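Local structure of alpha-actinin-like protein 1 (Schizosaccharomyces pombe, 5BVR) at residues A[46-51]-A[109-114]; A[94-97]-A[103-106]. The protein binds actin filaments along their sides, takes part in forming and organising the actin ring, and plays a role in cytokinesis and septation. All coordinates share one frame; numbering follows the deposited sequence.

Contact 1: residues A[46-51]-A[109-114]; sequences IQLLEI and WTLILR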
ATOM      1  N   ILE A  46      12.360   8.756   8.654  1.00 16.89           N
ATOM      2  CA  ILE A  46      12.863   8.057   9.827  1.00 18.66           C
ATOM      3  C   ILE A  46      11.726   7.517  10.675  1.00 19.08           C
ATOM      4  O   ILE A  46      11.751   6.351  11.088  1.00 20.72           O
ATOM      5  CB  ILE A  46      13.747   8.980  10.655  1.00 18.13           C
ATOM      6  CG1 ILE A  46      15.070   9.202   9.921  1.00 18.06           C
ATOM      7  CG2 ILE A  46      14.001   8.409  12.078  1.00 21.01           C
ATOM      8  CD1 ILE A  46      15.899  10.357  10.496  1.00 18.56           C
ATOM      9  N   GLN A  47      10.731   8.355  10.937  1.00 20.48           N
ATOM     10  CA  GLN A  47       9.600   7.929  11.742  1.00 22.94           C
ATOM     11  C   GLN A  47       8.839   6.776  11.075  1.00 20.33           C
ATOM     12  O   GLN A  47       8.466   5.811  11.757  1.00 22.67           O
ATOM     13  CB  GLN A  47       8.686   9.113  12.046  1.00 22.72           C
ATOM     14  CG  GLN A  47       9.375  10.138  12.960  1.00 21.98           C
ATOM     15  CD  GLN A  47       8.556  11.393  13.221  1.00 31.32           C
ATOM     16  OE1 GLN A  47       7.867  11.905  12.345  1.00 33.97           O
ATOM     17  NE2 GLN A  47       8.635  11.889  14.443  1.00 44.94           N
ATOM     18  N   LEU A  48       8.604   6.854   9.771  1.00 18.22           N
ATOM     19  CA  LEU A  48       8.001   5.731   9.043  1.00 16.87           C
ATOM     20  C   LEU A  48       8.771   4.432   9.298  1.00 20.52           C
ATOM     21  O   LEU A  48       8.183   3.390   9.618  1.00 21.23           O
ATOM     22  CB  LEU A  48       7.946   5.999   7.534  1.00 18.86           C
ATOM     23  CG  LEU A  48       7.383   4.840   6.701  1.00 18.77           C
ATOM     24  CD1 LEU A  48       5.897   4.656   6.944  1.00 21.10           C
ATOM     25  CD2 LEU A  48       7.660   5.078   5.229  1.00 20.17           C
ATOM     26  N   LEU A  49      10.091   4.489   9.169  1.00 18.56           N
ATOM     27  CA  LEU A  49      10.926   3.306   9.304  1.00 19.95           C
ATOM     28  C   LEU A  49      10.836   2.710  10.708  1.00 21.98           C
ATOM     29  O   LEU A  49      10.793   1.492  10.865  1.00 24.25           O
ATOM     30  CB  LEU A  49      12.372   3.624   8.936  1.00 19.73           C
ATOM     31  CG  LEU A  49      12.583   3.918   7.454  1.00 18.33           C
ATOM     32  CD1 LEU A  49      13.960   4.558   7.225  1.00 19.27           C
ATOM     33  CD2 LEU A  49      12.436   2.657   6.593  1.00 19.61           C
ATOM     34  N   GLU A  50      10.772   3.559  11.723  1.00 18.50           N
ATOM     35  CA  GLU A  50      10.622   3.071  13.092  1.00 23.61           C
ATOM     36  C   GLU A  50       9.314   2.297  13.227  1.00 25.49           C
ATOM     37  O   GLU A  50       9.267   1.248  13.872  1.00 26.06           O
ATOM     38  CB  GLU A  50      10.664   4.233  14.082  1.00 21.96           C
ATOM     39  CG  GLU A  50      12.064   4.810  14.252  1.00 27.41           C
ATOM     40  CD  GLU A  50      12.152   5.902  15.299  1.00 34.52           C
ATOM     41  OE1 GLU A  50      11.168   6.666  15.460  1.00 30.12           O
ATOM     42  OE2 GLU A  50      13.218   6.001  15.953  1.00 32.53           O
ATOM     43  N   ILE A  51       8.270   2.807  12.586  1.00 21.21           N
ATOM     44  CA  ILE A  51       6.937   2.224  12.660  1.00 21.37           C
ATOM     45  C   ILE A  51       6.849   0.891  11.928  1.00 22.06           C
ATOM     46  O   ILE A  51       6.427  -0.129  12.502  1.00 28.35           O
ATOM     47  CB  ILE A  51       5.875   3.208  12.115  1.00 24.34           C
ATOM     48  CG1 ILE A  51       5.827   4.473  12.990  1.00 23.25           C
ATOM     49  CG2 ILE A  51       4.475   2.548  12.060  1.00 28.85           C
ATOM     50  CD1 ILE A  51       5.052   5.618  12.395  1.00 25.15           C
ATOM     51  N   TRP A 109       7.994   2.301  -2.691  1.00 15.93           N
ATOM     52  CA  TRP A 109       7.610   0.961  -3.127  1.00 15.53           C
ATOM     53  C   TRP A 109       8.511  -0.108  -2.494  1.00 14.14           C
ATOM     54  O   TRP A 109       8.036  -1.132  -2.022  1.00 16.69           O
ATOM     55  CB  TRP A 109       7.622   0.824  -4.648  1.00 15.66           C
ATOM     56  CG  TRP A 109       7.367  -0.594  -5.076  1.00 15.95           C
ATOM     57  CD1 TRP A 109       8.236  -1.415  -5.736  1.00 20.72           C
ATOM     58  CD2 TRP A 109       6.195  -1.380  -4.805  1.00 15.42           C
ATOM     59  NE1 TRP A 109       7.670  -2.652  -5.919  1.00 22.28           N
ATOM     60  CE2 TRP A 109       6.417  -2.657  -5.359  1.00 18.24           C
ATOM     61  CE3 TRP A 109       4.979  -1.119  -4.164  1.00 17.31           C
ATOM     62  CZ2 TRP A 109       5.471  -3.677  -5.284  1.00 19.54           C
ATOM     63  CZ3 TRP A 109       4.036  -2.125  -4.095  1.00 16.33           C
ATOM     64  CH2 TRP A 109       4.286  -3.392  -4.654  1.00 18.13           C
ATOM     65  N   THR A 110       9.810   0.158  -2.421  1.00 16.46           N
ATOM     66  CA  THR A 110      10.725  -0.780  -1.806  1.00 16.63           C
ATOM     67  C   THR A 110      10.296  -1.081  -0.358  1.00 15.79           C
ATOM     68  O   THR A 110      10.342  -2.234   0.080  1.00 16.65           O
ATOM     69  CB  THR A 110      12.161  -0.220  -1.867  1.00 18.42           C
ATOM     70  OG1 THR A 110      12.573  -0.208  -3.239  1.00 23.72           O
ATOM     71  CG2 THR A 110      13.134  -1.104  -1.105  1.00 20.04           C
ATOM     72  N   LEU A 111       9.848  -0.043   0.347  1.00 16.59           N
ATOM     73  CA  LEU A 111       9.398  -0.179   1.732  1.00 15.71           C
ATOM     74  C   LEU A 111       8.061  -0.919   1.817  1.00 14.78           C
ATOM     75  O   LEU A 111       7.884  -1.758   2.671  1.00 15.37           O
ATOM     76  CB  LEU A 111       9.306   1.188   2.413  1.00 16.08           C
ATOM     77  CG  LEU A 111      10.614   2.002   2.445  1.00 17.34           C
ATOM     78  CD1 LEU A 111      10.373   3.307   3.166  1.00 19.79           C
ATOM     79  CD2 LEU A 111      11.718   1.226   3.120  1.00 19.39           C
ATOM     80  N   ILE A 112       7.140  -0.628   0.897  1.00 15.61           N
ATOM     81  CA  ILE A 112       5.865  -1.347   0.871  1.00 16.63           C
ATOM     82  C   ILE A 112       6.151  -2.815   0.609  1.00 14.44           C
ATOM     83  O   ILE A 112       5.609  -3.714   1.263  1.00 15.71           O
ATOM     84  CB  ILE A 112       4.919  -0.728  -0.193  1.00 15.78           C
ATOM     85  CG1 ILE A 112       4.460   0.641   0.275  1.00 16.95           C
ATOM     86  CG2 ILE A 112       3.683  -1.622  -0.397  1.00 14.52           C
ATOM     87  CD1 ILE A 112       3.772   1.471  -0.818  1.00 18.32           C
ATOM     88  N   LEU A 113       7.020  -3.085  -0.342  1.00 17.61           N
ATOM     89  CA  LEU A 113       7.289  -4.471  -0.707  1.00 19.84           C
ATOM     90  C   LEU A 113       7.883  -5.222   0.471  1.00 17.30           C
ATOM     91  O   LEU A 113       7.468  -6.334   0.786  1.00 21.70           O
ATOM     92  CB  LEU A 113       8.232  -4.520  -1.908  1.00 19.62           C
ATOM     93  CG  LEU A 113       8.552  -5.930  -2.415  1.00 27.56           C
ATOM     94  CD1 LEU A 113       7.276  -6.703  -2.766  1.00 28.87           C
ATOM     95  CD2 LEU A 113       9.477  -5.827  -3.624  1.00 30.51           C
ATOM     96  N   ARG A 114       8.804  -4.582   1.187  1.00 16.20           N
ATOM     97  CA  ARG A 114       9.486  -5.285   2.247  1.00 17.01           C
ATOM     98  C   ARG A 114       8.608  -5.422   3.479  1.00 20.11           C
ATOM     99  O   ARG A 114       8.553  -6.486   4.103  1.00 21.73           O
ATOM    100  CB  ARG A 114      10.771  -4.558   2.626  1.00 19.71           C
ATOM    101  CG  ARG A 114      11.464  -5.095   3.857  1.00 21.75           C
ATOM    102  CD  ARG A 114      11.907  -6.538   3.757  1.00 26.76           C
ATOM    103  NE  ARG A 114      12.741  -6.856   4.910  1.00 45.09           N
ATOM    104  CZ  ARG A 114      12.269  -7.146   6.119  1.00 48.61           C
ATOM    105  NH1 ARG A 114      10.958  -7.192   6.342  1.00 48.88           N
ATOM    106  NH2 ARG A 114      13.111  -7.400   7.110  1.00 48.52           N
TER

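Contact 2: residues A[94-97]-A[103-106]; sequences ADIV and LILG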
ATOM      1  N   ALA A  94      20.649  13.361  -1.354  1.00 18.81           N
ATOM      2  CA  ALA A  94      20.259  14.593  -2.020  1.00 18.01           C
ATOM      3  C   ALA A  94      19.041  14.378  -2.917  1.00 17.08           C
ATOM      4  O   ALA A  94      18.252  15.311  -3.127  1.00 18.74           O
ATOM      5  CB  ALA A  94      21.431  15.181  -2.823  1.00 18.21           C
ATOM      6  N   ASP A  95      18.852  13.158  -3.419  1.00 19.55           N
ATOM      7  CA  ASP A  95      17.683  12.883  -4.250  1.00 18.80           C
ATOM      8  C   ASP A  95      16.397  13.072  -3.457  1.00 19.12           C
ATOM      9  O   ASP A  95      15.352  13.467  -4.000  1.00 20.71           O
ATOM     10  CB  ASP A  95      17.744  11.465  -4.802  1.00 18.19           C
ATOM     11  CG  ASP A  95      18.923  11.248  -5.735  1.00 19.76           C
ATOM     12  OD1 ASP A  95      19.153  12.114  -6.621  1.00 22.79           O
ATOM     13  OD2 ASP A  95      19.615  10.221  -5.584  1.00 24.08           O
ATOM     14  N   ILE A  96      16.454  12.757  -2.165  1.00 18.07           N
ATOM     15  CA  ILE A  96      15.304  12.920  -1.293  1.00 17.46           C
ATOM     16  C   ILE A  96      15.191  14.369  -0.817  1.00 18.39           C
ATOM     17  O   ILE A  96      14.119  14.965  -0.882  1.00 18.68           O
ATOM     18  CB  ILE A  96      15.334  11.907  -0.120  1.00 18.18           C
ATOM     19  CG1 ILE A  96      15.300  10.474  -0.683  1.00 26.06           C
ATOM     20  CG2 ILE A  96      14.180  12.141   0.813  1.00 18.57           C
ATOM     21  CD1 ILE A  96      15.623   9.406   0.319  1.00 34.43           C
ATOM     22  N   VAL A  97      16.305  14.935  -0.347  1.00 18.11           N
ATOM     23  CA  VAL A  97      16.317  16.323   0.113  1.00 18.60           C
ATOM     24  C   VAL A  97      15.797  17.261  -0.981  1.00 21.61           C
ATOM     25  O   VAL A  97      15.036  18.183  -0.685  1.00 22.70           O
ATOM     26  CB  VAL A  97      17.716  16.752   0.609  1.00 19.16           C
ATOM     27  CG1 VAL A  97      17.773  18.265   0.932  1.00 20.26           C
ATOM     28  CG2 VAL A  97      18.111  15.911   1.813  1.00 19.83           C
ATOM     29  N   LEU A 103      12.334   8.958  -7.802  1.00 18.09           N
ATOM     30  CA  LEU A 103      13.169   8.143  -6.926  1.00 18.56           C
ATOM     31  C   LEU A 103      12.502   7.963  -5.577  1.00 17.78           C
ATOM     32  O   LEU A 103      12.595   6.901  -4.984  1.00 16.71           O
ATOM     33  CB  LEU A 103      14.561   8.756  -6.785  1.00 17.90           C
ATOM     34  CG  LEU A 103      15.374   8.783  -8.082  1.00 21.38           C
ATOM     35  CD1 LEU A 103      16.755   9.383  -7.820  1.00 21.96           C
ATOM     36  CD2 LEU A 103      15.519   7.398  -8.671  1.00 27.77           C
ATOM     37  N   ILE A 104      11.779   8.970  -5.120  1.00 16.52           N
ATOM     38  CA  ILE A 104      11.035   8.872  -3.876  1.00 15.76           C
ATOM     39  C   ILE A 104       9.947   7.792  -3.963  1.00 17.74           C
ATOM     40  O   ILE A 104       9.823   6.976  -3.059  1.00 16.37           O
ATOM     41  CB  ILE A 104      10.454  10.240  -3.477  1.00 16.27           C
ATOM     42  CG1 ILE A 104      11.584  11.145  -2.944  1.00 18.03           C
ATOM     43  CG2 ILE A 104       9.383  10.067  -2.408  1.00 18.85           C
ATOM     44  CD1 ILE A 104      11.198  12.597  -2.825  1.00 18.39           C
ATOM     45  N   LEU A 105       9.187   7.768  -5.060  1.00 16.60           N
ATOM     46  CA  LEU A 105       8.144   6.748  -5.215  1.00 15.14           C
ATOM     47  C   LEU A 105       8.765   5.378  -5.286  1.00 16.88           C
ATOM     48  O   LEU A 105       8.190   4.422  -4.741  1.00 17.82           O
ATOM     49  CB  LEU A 105       7.277   7.009  -6.438  1.00 17.61           C
ATOM     50  CG  LEU A 105       6.414   8.269  -6.331  1.00 19.35           C
ATOM     51  CD1 LEU A 105       5.623   8.447  -7.612  1.00 24.70           C
ATOM     52  CD2 LEU A 105       5.485   8.266  -5.105  1.00 23.04           C
ATOM     53  N   GLY A 106       9.906   5.254  -5.966  1.00 16.33           N
ATOM     54  CA  GLY A 106      10.663   4.009  -6.008  1.00 17.61           C
ATOM     55  C   GLY A 106      11.055   3.502  -4.630  1.00 18.22           C
ATOM     56  O   GLY A 106      10.949   2.317  -4.325  1.00 18.72           O
TER

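Contact 1: residues A[46-51]-A[109-114]
Leu-111 of helix 101-117 pushes its two methyls against Leu-48 and Leu-49 of helix 43-53, a helix-to-helix core contact in the first calponin-homology domain of the actin-binding part of alpha-actinin. The touch is small, about 104 Å² in all, and entirely apolar: no hydrogen bond joins the segments, and the closest pair of CA atoms, those of Leu-49 and Leu-111, stay 8.5 Å apart, so leucine ends bridge the gap. Leu-48 reaches across because its CG stands anti to the backbone N (chi1 177°), and its CD2 meets Leu-111 CD1 at 3.8 Å. The CB of Leu-49 leaves the backbone across the line to the other helix and its CD2 methyl makes the contact, the side chain running at about a right angle to that of Leu-111. Neighbouring helices close the packing: Ile-81 of helix 67-83 touches both Leu-49 and Leu-111, while Phe-20 and Lys-23 of helix 11-25 lie against Leu-48.

The outer sides are looser. Gln-47 and Glu-50 keep partial exposure on helix 43-53, where Glu-50 OE2 accepts a hydrogen bond from Leu-57 N. On helix 101-117, Thr-110 and Arg-114 are also partly exposed, and Thr-110 OG1 is bonded to the backbone O of Gly-106. Back in the leucine cluster, Leu-49 CD2 sits 3.8 Å from Leu-111 CD2 and 4.1 Å from Leu-111 CD1, facing the fork.

Contact 2: residues A[94-97]-A[103-106]
This is a short-range, partly buried packing contact between the brief helix 93-97 and the first turns of helix 101-117, on either side of the tight connection that joins them. Asp-95 and Leu-103 form its outer part. Leu-103 CD1 lies over the face of the Asp-95 carboxylate, almost straight above CG at 3.5 Å and nearly equidistant from the two oxygens. This is van der Waals contact; the polar work of the acid is done elsewhere, since Asp-95 OD2 accepts a hydrogen bond from Gly-92 N just ahead of the helix, which ties down one end of the carboxylate. Both segments, 94-97 and 103-106, fall in the actin-binding region of the first calponin-homology domain, and their inner part turns toward the domain core. There Ile-96 CG1 and Ile-104 CG1 approach to 4.4 Å, a loose touch, and Ile-104 CD1 comes within 4.2 Å of Ile-96 O. With chi2 of Ile-104 near anti (167°), its CD1 is carried out to the end of the shorter helix. Val-74 and Leu-78 of helix 67-83 pack on Ile-96, and Leu-39 on Ile-104. Near the start of the longer helix, Asn-100 OD1 accepts a hydrogen bond from Leu-103 N.

Overall arrangement
Both contacts use helix 101-117 of the first calponin-homology domain, at points whose centres are about 14 Å apart, and contact 2 is nested within the loop of chain that contact 1 closes. Contact 1 is the core one: all its touching residues are buried, and it joins helices far apart in sequence through leucine methyls alone. Contact 2 lies farther from the centre of the chain and is only half buried, bringing sequence neighbours together with a mixed chemistry in which a carboxylate and backbone carbonyls meet aliphatic carbons. Helix 67-83 packs against both, through Ala-77 and Ile-81 at contact 1 and Val-74 and Leu-78 at contact 2.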